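Local coordinates for uncharacterized protein DUF849 (Burkholderia xenovorans LB400, PDB 3E02) that is a zinc-binding enzyme of TIM-barrel fold that probably cleaves beta-keto acids such as 3-keto-5-aminohexanoate, at residues Ala46-Leu51 with Pro107-Met112; Arg70-Leu75 with Leu83-Gly88; Pro194-Cys199 with Gly251-Val256; Asp228-Val233 with Ala299-Lys304. All coordinates share one frame; numbering follows the deposited sequence. Where two conformers were deposited one is given.

Contact 1: residues Ala46-Leu51 with Pro107-Met112; sequences AAMLHL and PEVASM. With ZN (zinc ion), chain B.
Met48 with Val109 and His50 with Ser111 form two separate side-chain meetings across the inside of a TIM barrel, an apolar one in the barrel interior and a second at the zinc site. Strands 48-54 and 109-113 are not neighbours: strand 82-85 lies between them and pairs with both, so the two strands meet here through side chains, reaching past the one between. Met48, present as selenomethionine, holds CG anti to its backbone N (chi1 -180°); this and the extended chi2 carry SE across to Val109, and the bend at chi3 then turns CE aside. The two side chains cross at about a right angle. SE lies 4.0 Å from Val109 CG1 and 4.1 Å from Val109 CG2, so the heavy atom sits against both methyl branches.

Two residues further along each strand the character changes. His50 also carries its ring anti to the backbone N (chi1 170°), which sends CE1 to 3.7 Å from Ser111 CB. The serine comes to the rim of the imidazole, with OG in the ring plane. His50 NE2 binds zinc at 2.2 Å, while ND1 has a weak hydrogen bond to Asn84 of the intervening strand. His52, Glu259 and three waters complete the six ligands. The imidazole is therefore held by the metal at one nitrogen and, more weakly, by an amide at the other, while Ser111 OG borders the ring and lies within weak bonding reach (3.4 Å) of a metal-bound water, which the zinc would be expected to polarise.

Contact 2: residues Arg70-Leu75 with Leu83-Gly88; sequences RFLPQL and LNITTG
With chi1 at -67°, Leu72 turns CG anti to its carbonyl carbon and carries both methyls in the direction of strand 82-85; in Ile85, chi2 at -56° bends the chain and turns CD1 toward Leu72. The two side chains reach toward each other tip to tip, and CD1 of Ile85 lies 3.5 Å from Leu72 CD2 and 3.8 Å from Leu72 CD1. This Ile85 contact is that of one of two modelled conformers, and its tightness is doubtful.

Leu83 behaves differently. It slides past Leu72 in the opposite direction, its CD1 resting 3.9 Å from Leu72 CD2, 3.8 Å from Leu72 O and 3.9 Å from Leu75 CB. One methyl thus fits against the first turn of helix 72-78, a turn opened by Phe71 at the N-cap and closed by Leu75 N bonding to Phe71 O. This is the helix-to-strand layer of a TIM barrel, in which helix 72-78 leads directly into strand 82-85 and lies outside it. Leu51 of the adjoining strand touches both Leu72 and Leu75, and the C-terminal Phe311 lies against Leu72 and Leu83. Past the strand's end, Thr86 OG1 accepts from Gly88 N at 2.9 Å in an ST turn.

Contact 3: residues Pro194-Cys199 with Gly251-Val256; sequences PFFLQC and GGNVRV
Phe196 brings the CE1 corner of its ring to the amide of Asn253, 4.1 Å from ND2, with the ring and amide planes 46° apart. The nitrogen approaches obliquely, and its hydrogen bonds are made elsewhere: ND2 donates to Leu231 O on the strand between the two, and OD1 accepts from the backbone N of Ile9. The amide is thus held between strand 229-235 and the residue just before strand 10-13, and the phenyl ring packs beside a group whose orientation is already set.

Further up the strands Gln198 meets Arg255. The glutamine leaves its backbone with CG anti to N and then bends (chi2 74°), so that its flat end is turned to the root of the arginine. OE1 is 3.7 Å and CD 4.1 Å from Arg255 CB, though Gln198 was modelled in two conformers and these exact distances hold for one of them. What touches is the aliphatic base of Arg255; the chains cross at about a right angle, and the amide NE2 makes weak hydrogen bonds to Ser232 and Glu170.

Beyond CB the arginine is extended from CG to NE, which carries its charge toward the zinc site. There NE makes a salt bridge to Asp260, and longer, weak ion pairs run from NH1 to Glu170 and from NH2 to the zinc ligand Glu259. Strands 195-201 and 253-256 both flank strand 229-235, so the side chains of alternate strands meet across it in the interior of a TIM barrel, with Arg255 reaching the zinc site at the C-terminal ends of the strands.

Contact 4: residues Asp228-Val233 with Ala299-Lys304; sequences DYYLSV and AMLKTK
Tyr230 and Met300 cross at about a right angle, the methionine touching the tyrosine at the hydroxyl end and again at CE1. Met300, a selenomethionine, begins at the hydroxyl, where its CB is 3.7 Å and its CG 3.8 Å from Tyr230 OH. A bend in the chain (chi3 68°) then returns CE to the ring, 3.7 Å from Tyr230 CE1. On the other flank the backbone takes part: Met300 O lies at the ring edge, near the ring plane, 3.3 Å from Tyr230 CE2. Met300 thus reaches the ring on both its CE1 and CE2 sides. Leu301 adds a looser touch, its CD2 4.4 Å from Tyr230 CD2.

Tyr230 is the second residue of strand 229-235, and helix 294-301 ends at this point, with Lys302 adopting a positive phi just after it. The helix end therefore packs against the N-terminal end of the barrel strands, where Met300 also touches Ile9 and Asn253.

A water also bridges the pair, donating firmly to Met300 O at 2.7 Å and bonding weakly to Tyr230 OH at 3.3 Å, the water itself lying at the ring edge, in its plane. A carbonyl near the close of the helix is thus served by a water while facing the C-H edge of an aromatic ring, whose slight positive charge should suit it.

Overall arrangement
The contacts share one barrel: contacts 1 and 3 reach toward the zinc, contact 4 lies near the strand starts and contact 2 is in the outer layer. The centres of contacts 1 and 3 lie about 12 Å apart, and Met48 CE comes within 3.6 Å of Phe196 CE2, while the nearest side-chain atom of Arg255 is about 4 Å from the zinc ion. Contact 4 sits with contact 3 (centres about 8 Å apart), joined through Leu231 and Asn253, and is tied to contact 1 through Glu108 and Thr303. Contact 2 lies behind contact 1, about 8 Å from it between centres and about 19 Å from contacts 3 and 4, linked by Thr87 to Ser111.

Contact 1: residues Ala46-Leu51 with Pro107-Met112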
loop_
_atom_site.group_PDB
_atom_site.type_symbol
_atom_site.label_atom_id
_atom_site.label_comp_id
_atom_site.label_asym_id
_atom_site.label_seq_id
_atom_site.Cartn_x
_atom_site.Cartn_y
_atom_site.Cartn_z
ATOM N N ALA A 46 14.485 5.637 -28.739
ATOM C CA ALA A 46 13.069 5.252 -28.714
ATOM C C ALA A 46 12.809 4.022 -29.608
ATOM O O ALA A 46 13.042 4.077 -30.809
ATOM C CB ALA A 46 12.184 6.405 -29.153
ATOM N N ALA A 47 12.365 2.923 -29.000
ATOM C CA ALA A 47 11.987 1.693 -29.721
ATOM C C ALA A 47 10.603 1.808 -30.372
ATOM O O ALA A 47 10.319 1.102 -31.360
ATOM C CB ALA A 47 12.010 0.474 -28.768
HETATM N N MSE A 48 9.742 2.674 -29.809
HETATM C CA MSE A 48 8.379 2.869 -30.290
HETATM C C MSE A 48 8.020 4.364 -30.314
HETATM O O MSE A 48 8.432 5.121 -29.432
HETATM C CB MSE A 48 7.408 2.075 -29.396
HETATM C CG MSE A 48 5.930 2.186 -29.797
HETATM SE SE MSE A 48 4.849 0.667 -29.221
HETATM C CE MSE A 48 4.911 0.925 -27.385
ATOM N N LEU A 49 7.282 4.764 -31.347
ATOM C CA LEU A 49 6.810 6.133 -31.533
ATOM C C LEU A 49 5.300 6.117 -31.481
ATOM O O LEU A 49 4.681 5.384 -32.259
ATOM C CB LEU A 49 7.273 6.672 -32.887
ATOM C CG LEU A 49 8.779 6.726 -33.102
ATOM C CD1 LEU A 49 9.080 7.148 -34.530
ATOM C CD2 LEU A 49 9.439 7.667 -32.084
ATOM N N HIS A 50 4.720 6.872 -30.536
ATOM C CA HIS A 50 3.269 7.012 -30.379
ATOM C C HIS A 50 2.898 8.291 -31.147
ATOM O O HIS A 50 3.391 9.381 -30.844
ATOM C CB HIS A 50 2.877 7.037 -28.908
ATOM C CG HIS A 50 1.456 7.399 -28.674
ATOM N ND1 HIS A 50 0.412 6.521 -28.855
ATOM C CD2 HIS A 50 0.903 8.571 -28.299
ATOM C CE1 HIS A 50 -0.724 7.137 -28.586
ATOM N NE2 HIS A 50 -0.452 8.378 -28.230
ATOM N N LEU A 51 2.008 8.146 -32.122
ATOM C CA LEU A 51 1.730 9.196 -33.097
ATOM C C LEU A 51 0.298 9.702 -33.204
ATOM O O LEU A 51 -0.632 8.905 -33.253
ATOM C CB LEU A 51 2.137 8.656 -34.469
ATOM C CG LEU A 51 3.602 8.223 -34.632
ATOM C CD1 LEU A 51 3.784 7.449 -35.949
ATOM C CD2 LEU A 51 4.544 9.411 -34.550
ATOM N N PRO A 107 -1.564 -0.783 -38.321
ATOM C CA PRO A 107 -0.274 -0.717 -37.654
ATOM C C PRO A 107 0.013 -1.928 -36.773
ATOM O O PRO A 107 -0.889 -2.694 -36.443
ATOM C CB PRO A 107 -0.410 0.537 -36.784
ATOM C CG PRO A 107 -1.837 0.518 -36.390
ATOM C CD PRO A 107 -2.563 0.043 -37.613
ATOM N N GLU A 108 1.280 -2.071 -36.396
ATOM C CA GLU A 108 1.691 -3.112 -35.458
ATOM C C GLU A 108 1.107 -2.862 -34.069
ATOM O O GLU A 108 0.797 -3.821 -33.340
ATOM C CB GLU A 108 3.206 -3.162 -35.315
ATOM C CG GLU A 108 3.939 -3.601 -36.546
ATOM C CD GLU A 108 5.393 -3.776 -36.245
ATOM O OE1 GLU A 108 5.771 -4.889 -35.829
ATOM O OE2 GLU A 108 6.133 -2.798 -36.418
ATOM N N VAL A 109 0.993 -1.579 -33.705
ATOM C CA VAL A 109 0.470 -1.167 -32.414
ATOM C C VAL A 109 -0.495 0.022 -32.537
ATOM O O VAL A 109 -0.323 0.888 -33.392
ATOM C CB VAL A 109 1.621 -0.815 -31.417
ATOM C CG1 VAL A 109 1.065 -0.374 -30.055
ATOM C CG2 VAL A 109 2.584 -2.008 -31.251
ATOM N N ALA A 110 -1.553 -0.008 -31.729
ATOM C CA ALA A 110 -2.485 1.114 -31.596
ATOM C C ALA A 110 -2.762 1.336 -30.126
ATOM O O ALA A 110 -2.774 0.373 -29.351
ATOM C CB ALA A 110 -3.794 0.847 -32.354
ATOM N N SER A 111 -2.991 2.588 -29.732
ATOM C CA SER A 111 -3.354 2.883 -28.344
ATOM C C SER A 111 -4.809 2.448 -28.148
ATOM O O SER A 111 -5.577 2.396 -29.112
ATOM C CB SER A 111 -3.139 4.360 -27.979
ATOM O OG SER A 111 -3.974 5.210 -28.721
HETATM N N MSE A 112 -5.162 2.089 -26.916
HETATM C CA MSE A 112 -6.517 1.642 -26.580
HETATM C C MSE A 112 -6.841 2.165 -25.190
HETATM O O MSE A 112 -6.338 1.654 -24.204
HETATM C CB MSE A 112 -6.581 0.105 -26.652
HETATM C CG MSE A 112 -7.907 -0.578 -26.315
HETATM SE SE MSE A 112 -9.367 -0.076 -27.468
HETATM C CE MSE A 112 -8.575 -0.444 -29.276
HETATM ZN ZN ZN B . -1.739 9.921 -27.420
HETATM O O HOH W 1 -3.726 8.355 -27.485
HETATM O O HOH W 2 -2.006 8.790 -25.296
HETATM O O HOH W 3 -3.530 10.742 -26.418
#

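Contact 2: residues Arg70-Leu75 with Leu83-Gly88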
loop_
_atom_site.group_PDB
_atom_site.type_symbol
_atom_site.label_atom_id
_atom_site.label_comp_id
_atom_site.label_asym_id
_atom_site.label_seq_id
_atom_site.Cartn_x
_atom_site.Cartn_y
_atom_site.Cartn_z
ATOM N N ARG A 70 1.192 11.047 -44.732
ATOM C CA ARG A 70 2.272 12.003 -45.020
ATOM C C ARG A 70 3.458 11.881 -44.043
ATOM O O ARG A 70 4.477 12.549 -44.245
ATOM C CB ARG A 70 1.735 13.428 -45.098
ATOM C CG ARG A 70 0.859 13.649 -46.334
ATOM C CD ARG A 70 -0.028 14.884 -46.246
ATOM N NE ARG A 70 0.718 16.121 -46.021
ATOM C CZ ARG A 70 0.172 17.328 -45.875
ATOM N NH1 ARG A 70 -1.154 17.503 -45.924
ATOM N NH2 ARG A 70 0.972 18.374 -45.658
ATOM N N PHE A 71 3.328 11.062 -42.989
ATOM C CA PHE A 71 4.468 10.746 -42.106
ATOM C C PHE A 71 4.760 9.255 -41.844
ATOM O O PHE A 71 5.923 8.921 -41.590
ATOM C CB PHE A 71 4.462 11.560 -40.800
ATOM C CG PHE A 71 3.225 11.423 -39.943
ATOM C CD1 PHE A 71 3.068 10.338 -39.076
ATOM C CD2 PHE A 71 2.271 12.446 -39.903
ATOM C CE1 PHE A 71 1.945 10.245 -38.225
ATOM C CE2 PHE A 71 1.147 12.369 -39.049
ATOM C CZ PHE A 71 0.984 11.268 -38.213
ATOM N N LEU A 72 3.757 8.373 -41.911
ATOM C CA LEU A 72 3.986 6.931 -41.655
ATOM C C LEU A 72 4.983 6.254 -42.619
ATOM O O LEU A 72 5.976 5.674 -42.143
ATOM C CB LEU A 72 2.664 6.145 -41.531
ATOM C CG LEU A 72 1.783 6.460 -40.317
ATOM C CD1 LEU A 72 0.452 5.716 -40.404
ATOM C CD2 LEU A 72 2.485 6.155 -38.997
ATOM N N PRO A 73 4.757 6.342 -43.961
ATOM C CA PRO A 73 5.745 5.760 -44.891
ATOM C C PRO A 73 7.157 6.341 -44.710
ATOM O O PRO A 73 8.139 5.600 -44.762
ATOM C CB PRO A 73 5.204 6.124 -46.285
ATOM C CG PRO A 73 3.845 6.584 -46.101
ATOM C CD PRO A 73 3.626 6.956 -44.683
ATOM N N GLN A 74 7.232 7.643 -44.433
ATOM C CA GLN A 74 8.504 8.350 -44.270
ATOM C C GLN A 74 9.232 7.857 -43.024
ATOM O O GLN A 74 10.439 7.632 -43.064
ATOM C CB GLN A 74 8.299 9.870 -44.192
ATOM C CG GLN A 74 7.733 10.549 -45.459
ATOM C CD GLN A 74 6.251 10.308 -45.722
ATOM O OE1 GLN A 74 5.544 9.722 -44.906
ATOM N NE2 GLN A 74 5.780 10.740 -46.882
ATOM N N LEU A 75 8.498 7.684 -41.923
ATOM C CA LEU A 75 9.085 7.136 -40.691
ATOM C C LEU A 75 9.555 5.705 -40.899
ATOM O O LEU A 75 10.663 5.362 -40.487
ATOM C CB LEU A 75 8.105 7.210 -39.505
ATOM C CG LEU A 75 7.941 8.591 -38.877
ATOM C CD1 LEU A 75 6.741 8.617 -37.915
ATOM C CD2 LEU A 75 9.232 9.000 -38.162
ATOM N N LEU A 83 5.687 1.820 -34.991
ATOM C CA LEU A 83 4.804 2.979 -35.128
ATOM C C LEU A 83 3.471 2.637 -34.479
ATOM O O LEU A 83 2.774 1.750 -34.933
ATOM C CB LEU A 83 4.683 3.417 -36.584
ATOM C CG LEU A 83 6.038 3.624 -37.281
ATOM C CD1 LEU A 83 5.855 4.177 -38.704
ATOM C CD2 LEU A 83 6.993 4.515 -36.471
ATOM N N ASN A 84 3.173 3.352 -33.394
ATOM C CA ASN A 84 1.989 3.193 -32.558
ATOM C C ASN A 84 1.039 4.349 -32.929
ATOM O O ASN A 84 1.408 5.533 -32.777
ATOM C CB ASN A 84 2.479 3.177 -31.091
ATOM C CG ASN A 84 1.394 3.288 -30.044
ATOM O OD1 ASN A 84 0.238 3.589 -30.308
ATOM N ND2 ASN A 84 1.803 3.062 -28.802
ATOM N N ILE A 85 -0.159 3.987 -33.412
ATOM C CA ILE A 85 -1.182 4.947 -33.846
ATOM C C ILE A 85 -2.240 5.171 -32.761
ATOM O O ILE A 85 -2.794 4.208 -32.186
ATOM C CB ILE A 85 -1.905 4.487 -35.155
ATOM C CG1 ILE A 85 -0.898 4.122 -36.261
ATOM C CG2 ILE A 85 -2.884 5.568 -35.654
ATOM C CD1 ILE A 85 0.088 5.230 -36.630
ATOM N N THR A 86 -2.535 6.443 -32.492
ATOM C CA THR A 86 -3.539 6.790 -31.515
ATOM C C THR A 86 -4.944 6.439 -32.023
ATOM O O THR A 86 -5.237 6.555 -33.221
ATOM C CB THR A 86 -3.529 8.302 -31.149
ATOM O OG1 THR A 86 -4.497 8.537 -30.121
ATOM C CG2 THR A 86 -3.850 9.188 -32.358
ATOM N N THR A 87 -5.760 5.921 -31.113
ATOM C CA THR A 87 -7.194 5.770 -31.339
ATOM C C THR A 87 -7.927 6.720 -30.364
ATOM O O THR A 87 -9.129 6.608 -30.227
ATOM C CB THR A 87 -7.688 4.332 -31.161
ATOM O OG1 THR A 87 -7.577 3.959 -29.792
ATOM C CG2 THR A 87 -6.906 3.361 -32.047
ATOM N N GLY A 88 -7.181 7.608 -29.690
ATOM C CA GLY A 88 -7.704 8.641 -28.794
ATOM C C GLY A 88 -7.892 9.890 -29.640
ATOM O O GLY A 88 -8.974 10.469 -29.672
#

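Contact 3: residues Pro194-Cys199 with Gly251-Val256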
loop_
_atom_site.group_PDB
_atom_site.type_symbol
_atom_site.label_atom_id
_atom_site.label_comp_id
_atom_site.label_asym_id
_atom_site.label_seq_id
_atom_site.Cartn_x
_atom_site.Cartn_y
_atom_site.Cartn_z
ATOM N N PRO A 194 1.008 -11.061 -24.493
ATOM C CA PRO A 194 1.254 -10.166 -23.359
ATOM C C PRO A 194 0.440 -8.875 -23.457
ATOM O O PRO A 194 0.199 -8.383 -24.568
ATOM C CB PRO A 194 2.746 -9.857 -23.489
ATOM C CG PRO A 194 2.986 -9.912 -24.923
ATOM C CD PRO A 194 2.127 -11.019 -25.449
ATOM N N PHE A 195 0.036 -8.334 -22.310
ATOM C CA PHE A 195 -0.727 -7.094 -22.262
ATOM C C PHE A 195 0.244 -5.982 -21.960
ATOM O O PHE A 195 0.914 -6.024 -20.939
ATOM C CB PHE A 195 -1.816 -7.143 -21.192
ATOM C CG PHE A 195 -2.635 -8.395 -21.253
ATOM C CD1 PHE A 195 -3.405 -8.665 -22.384
ATOM C CD2 PHE A 195 -2.592 -9.331 -20.217
ATOM C CE1 PHE A 195 -4.156 -9.843 -22.476
ATOM C CE2 PHE A 195 -3.340 -10.526 -20.299
ATOM C CZ PHE A 195 -4.119 -10.778 -21.429
ATOM N N PHE A 196 0.327 -4.999 -22.844
ATOM C CA PHE A 196 1.204 -3.851 -22.640
ATOM C C PHE A 196 0.334 -2.786 -21.966
ATOM O O PHE A 196 -0.459 -2.120 -22.648
ATOM C CB PHE A 196 1.804 -3.399 -23.972
ATOM C CG PHE A 196 2.905 -2.394 -23.821
ATOM C CD1 PHE A 196 4.118 -2.762 -23.254
ATOM C CD2 PHE A 196 2.742 -1.081 -24.243
ATOM C CE1 PHE A 196 5.151 -1.831 -23.105
ATOM C CE2 PHE A 196 3.777 -0.148 -24.100
ATOM C CZ PHE A 196 4.976 -0.534 -23.529
ATOM N N LEU A 197 0.460 -2.691 -20.632
ATOM C CA LEU A 197 -0.310 -1.767 -19.789
ATOM C C LEU A 197 0.424 -0.458 -19.597
ATOM O O LEU A 197 1.505 -0.453 -18.991
ATOM C CB LEU A 197 -0.550 -2.347 -18.380
ATOM C CG LEU A 197 -1.262 -3.658 -18.144
ATOM C CD1 LEU A 197 -1.486 -3.845 -16.647
ATOM C CD2 LEU A 197 -2.569 -3.656 -18.867
ATOM N N GLN A 198 -0.161 0.639 -20.081
ATOM C CA GLN A 198 0.405 1.977 -19.951
ATOM C C GLN A 198 -0.406 2.743 -18.884
ATOM O O GLN A 198 -1.543 3.167 -19.158
ATOM C CB GLN A 198 0.345 2.694 -21.307
ATOM C CG GLN A 198 1.071 4.058 -21.384
ATOM C CD GLN A 198 2.567 3.916 -21.423
ATOM O OE1 GLN A 198 3.261 4.325 -20.516
ATOM N NE2 GLN A 198 3.068 3.290 -22.465
ATOM N N CYS A 199 0.169 2.921 -17.691
ATOM C CA CYS A 199 -0.488 3.666 -16.613
ATOM C C CYS A 199 -0.208 5.156 -16.820
ATOM O O CYS A 199 0.943 5.545 -17.025
ATOM C CB CYS A 199 -0.020 3.186 -15.258
ATOM S SG CYS A 199 -0.442 1.435 -15.012
ATOM N N GLY A 251 10.863 -2.320 -12.663
ATOM C CA GLY A 251 10.946 -3.357 -13.695
ATOM C C GLY A 251 10.040 -3.085 -14.876
ATOM O O GLY A 251 9.807 -3.986 -15.685
ATOM N N GLY A 252 9.563 -1.832 -14.992
ATOM C CA GLY A 252 8.679 -1.398 -16.050
ATOM C C GLY A 252 9.362 -0.664 -17.182
ATOM O O GLY A 252 10.605 -0.509 -17.220
ATOM N N ASN A 253 8.522 -0.212 -18.104
ATOM C CA ASN A 253 8.919 0.493 -19.309
ATOM C C ASN A 253 8.546 1.975 -19.199
ATOM O O ASN A 253 7.851 2.386 -18.256
ATOM C CB ASN A 253 8.281 -0.198 -20.510
ATOM C CG ASN A 253 8.700 -1.654 -20.610
ATOM O OD1 ASN A 253 9.792 -1.953 -21.081
ATOM N ND2 ASN A 253 7.841 -2.563 -20.138
ATOM N N VAL A 254 9.016 2.771 -20.156
ATOM C CA VAL A 254 8.925 4.222 -20.049
ATOM C C VAL A 254 8.390 4.879 -21.306
ATOM O O VAL A 254 8.685 4.453 -22.424
ATOM C CB VAL A 254 10.316 4.854 -19.684
ATOM C CG1 VAL A 254 10.888 4.226 -18.386
ATOM C CG2 VAL A 254 11.319 4.735 -20.813
ATOM N N ARG A 255 7.578 5.910 -21.092
ATOM C CA ARG A 255 7.072 6.758 -22.157
ATOM C C ARG A 255 7.424 8.210 -21.841
ATOM O O ARG A 255 7.108 8.695 -20.755
ATOM C CB ARG A 255 5.567 6.606 -22.323
ATOM C CG ARG A 255 4.942 7.714 -23.163
ATOM C CD ARG A 255 3.570 7.345 -23.670
ATOM N NE ARG A 255 2.784 8.547 -23.908
ATOM C CZ ARG A 255 1.568 8.577 -24.437
ATOM N NH1 ARG A 255 0.985 7.480 -24.915
ATOM N NH2 ARG A 255 0.951 9.742 -24.525
ATOM N N VAL A 256 8.088 8.867 -22.792
ATOM C CA VAL A 256 8.408 10.302 -22.707
ATOM C C VAL A 256 7.899 10.908 -24.006
ATOM O O VAL A 256 7.284 10.199 -24.816
ATOM C CB VAL A 256 9.921 10.578 -22.456
ATOM C CG1 VAL A 256 10.367 9.976 -21.100
ATOM C CG2 VAL A 256 10.781 10.059 -23.605
#

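Contact 4: residues Asp228-Val233 with Ala299-Lys304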
loop_
_atom_site.group_PDB
_atom_site.type_symbol
_atom_site.label_atom_id
_atom_site.label_comp_id
_atom_site.label_asym_id
_atom_site.label_seq_id
_atom_site.Cartn_x
_atom_site.Cartn_y
_atom_site.Cartn_z
ATOM N N ASP A 228 1.378 -12.102 -17.157
ATOM C CA ASP A 228 0.933 -11.850 -18.525
ATOM C C ASP A 228 1.003 -10.397 -18.992
ATOM O O ASP A 228 0.514 -10.120 -20.077
ATOM C CB ASP A 228 -0.508 -12.385 -18.708
ATOM C CG ASP A 228 -0.602 -13.896 -18.577
ATOM O OD1 ASP A 228 0.398 -14.595 -18.837
ATOM O OD2 ASP A 228 -1.701 -14.390 -18.258
ATOM N N TYR A 229 1.615 -9.481 -18.228
ATOM C CA TYR A 229 1.656 -8.071 -18.639
ATOM C C TYR A 229 3.014 -7.382 -18.497
ATOM O O TYR A 229 3.844 -7.780 -17.686
ATOM C CB TYR A 229 0.583 -7.257 -17.884
ATOM C CG TYR A 229 0.972 -6.772 -16.509
ATOM C CD1 TYR A 229 0.856 -7.600 -15.389
ATOM C CD2 TYR A 229 1.454 -5.469 -16.316
ATOM C CE1 TYR A 229 1.221 -7.161 -14.123
ATOM C CE2 TYR A 229 1.819 -5.015 -15.055
ATOM C CZ TYR A 229 1.698 -5.857 -13.958
ATOM O OH TYR A 229 2.063 -5.402 -12.723
ATOM N N TYR A 230 3.194 -6.325 -19.296
ATOM C CA TYR A 230 4.330 -5.411 -19.175
ATOM C C TYR A 230 3.767 -4.102 -18.668
ATOM O O TYR A 230 2.709 -3.666 -19.139
ATOM C CB TYR A 230 4.994 -5.125 -20.504
ATOM C CG TYR A 230 5.821 -6.243 -21.002
ATOM C CD1 TYR A 230 7.066 -6.519 -20.424
ATOM C CD2 TYR A 230 5.395 -7.022 -22.078
ATOM C CE1 TYR A 230 7.849 -7.555 -20.895
ATOM C CE2 TYR A 230 6.167 -8.049 -22.546
ATOM C CZ TYR A 230 7.386 -8.313 -21.965
ATOM O OH TYR A 230 8.124 -9.353 -22.453
ATOM N N LEU A 231 4.473 -3.492 -17.719
ATOM C CA LEU A 231 4.117 -2.188 -17.166
ATOM C C LEU A 231 4.827 -1.122 -17.991
ATOM O O LEU A 231 6.004 -1.286 -18.331
ATOM C CB LEU A 231 4.596 -2.065 -15.711
ATOM C CG LEU A 231 4.401 -0.735 -14.969
ATOM C CD1 LEU A 231 2.909 -0.420 -14.825
ATOM C CD2 LEU A 231 5.125 -0.734 -13.624
ATOM N N SER A 232 4.089 -0.068 -18.356
ATOM C CA SER A 232 4.669 1.144 -18.924
ATOM C C SER A 232 4.024 2.313 -18.170
ATOM O O SER A 232 2.913 2.187 -17.602
ATOM C CB SER A 232 4.492 1.232 -20.436
ATOM O OG SER A 232 5.240 2.328 -20.961
ATOM N N VAL A 233 4.724 3.439 -18.137
ATOM C CA VAL A 233 4.272 4.609 -17.402
ATOM C C VAL A 233 4.523 5.906 -18.187
ATOM O O VAL A 233 5.548 6.043 -18.862
ATOM C CB VAL A 233 4.993 4.713 -16.013
ATOM C CG1 VAL A 233 4.746 6.044 -15.331
ATOM C CG2 VAL A 233 4.599 3.540 -15.072
ATOM N N ALA A 299 9.466 -8.343 -30.233
ATOM C CA ALA A 299 9.478 -9.676 -29.626
ATOM C C ALA A 299 8.790 -9.657 -28.264
ATOM O O ALA A 299 8.093 -10.604 -27.924
ATOM C CB ALA A 299 10.914 -10.214 -29.506
HETATM N N MSE A 300 8.982 -8.586 -27.490
HETATM C CA MSE A 300 8.319 -8.442 -26.187
HETATM C C MSE A 300 6.802 -8.310 -26.356
HETATM O O MSE A 300 6.049 -9.038 -25.726
HETATM C CB MSE A 300 8.865 -7.233 -25.401
HETATM C CG MSE A 300 10.278 -7.438 -24.877
HETATM SE SE MSE A 300 11.109 -5.775 -24.329
HETATM C CE MSE A 300 10.050 -5.329 -22.801
ATOM N N LEU A 301 6.375 -7.404 -27.227
ATOM C CA LEU A 301 4.946 -7.157 -27.471
ATOM C C LEU A 301 4.260 -8.173 -28.395
ATOM O O LEU A 301 3.022 -8.180 -28.471
ATOM C CB LEU A 301 4.739 -5.745 -28.010
ATOM C CG LEU A 301 5.268 -4.614 -27.124
ATOM C CD1 LEU A 301 4.994 -3.260 -27.753
ATOM C CD2 LEU A 301 4.663 -4.685 -25.766
ATOM N N LYS A 302 5.054 -9.002 -29.082
ATOM C CA LYS A 302 4.576 -10.024 -30.024
ATOM C C LYS A 302 3.788 -9.367 -31.159
ATOM O O LYS A 302 2.665 -9.742 -31.459
ATOM C CB LYS A 302 3.758 -11.117 -29.312
ATOM C CG LYS A 302 4.467 -11.869 -28.196
ATOM C CD LYS A 302 5.579 -12.754 -28.716
ATOM C CE LYS A 302 6.218 -13.574 -27.592
ATOM N NZ LYS A 302 5.232 -14.507 -26.946
ATOM N N THR A 303 4.401 -8.375 -31.791
ATOM C CA THR A 303 3.775 -7.656 -32.902
ATOM C C THR A 303 3.880 -8.463 -34.192
ATOM O O THR A 303 4.688 -9.384 -34.295
ATOM C CB THR A 303 4.394 -6.265 -33.119
ATOM O OG1 THR A 303 5.771 -6.404 -33.479
ATOM C CG2 THR A 303 4.249 -5.398 -31.848
ATOM N N LYS A 304 3.077 -8.074 -35.175
ATOM C CA LYS A 304 3.006 -8.768 -36.467
ATOM C C LYS A 304 4.205 -8.536 -37.411
ATOM O O LYS A 304 4.344 -9.264 -38.388
ATOM C CB LYS A 304 1.692 -8.436 -37.197
ATOM C CG LYS A 304 1.512 -6.978 -37.644
ATOM C CD LYS A 304 0.218 -6.793 -38.413
ATOM C CE LYS A 304 0.034 -5.344 -38.818
ATOM N NZ LYS A 304 -1.203 -5.136 -39.627
HETATM O O HOH W 4 6.523 -11.385 -24.539
#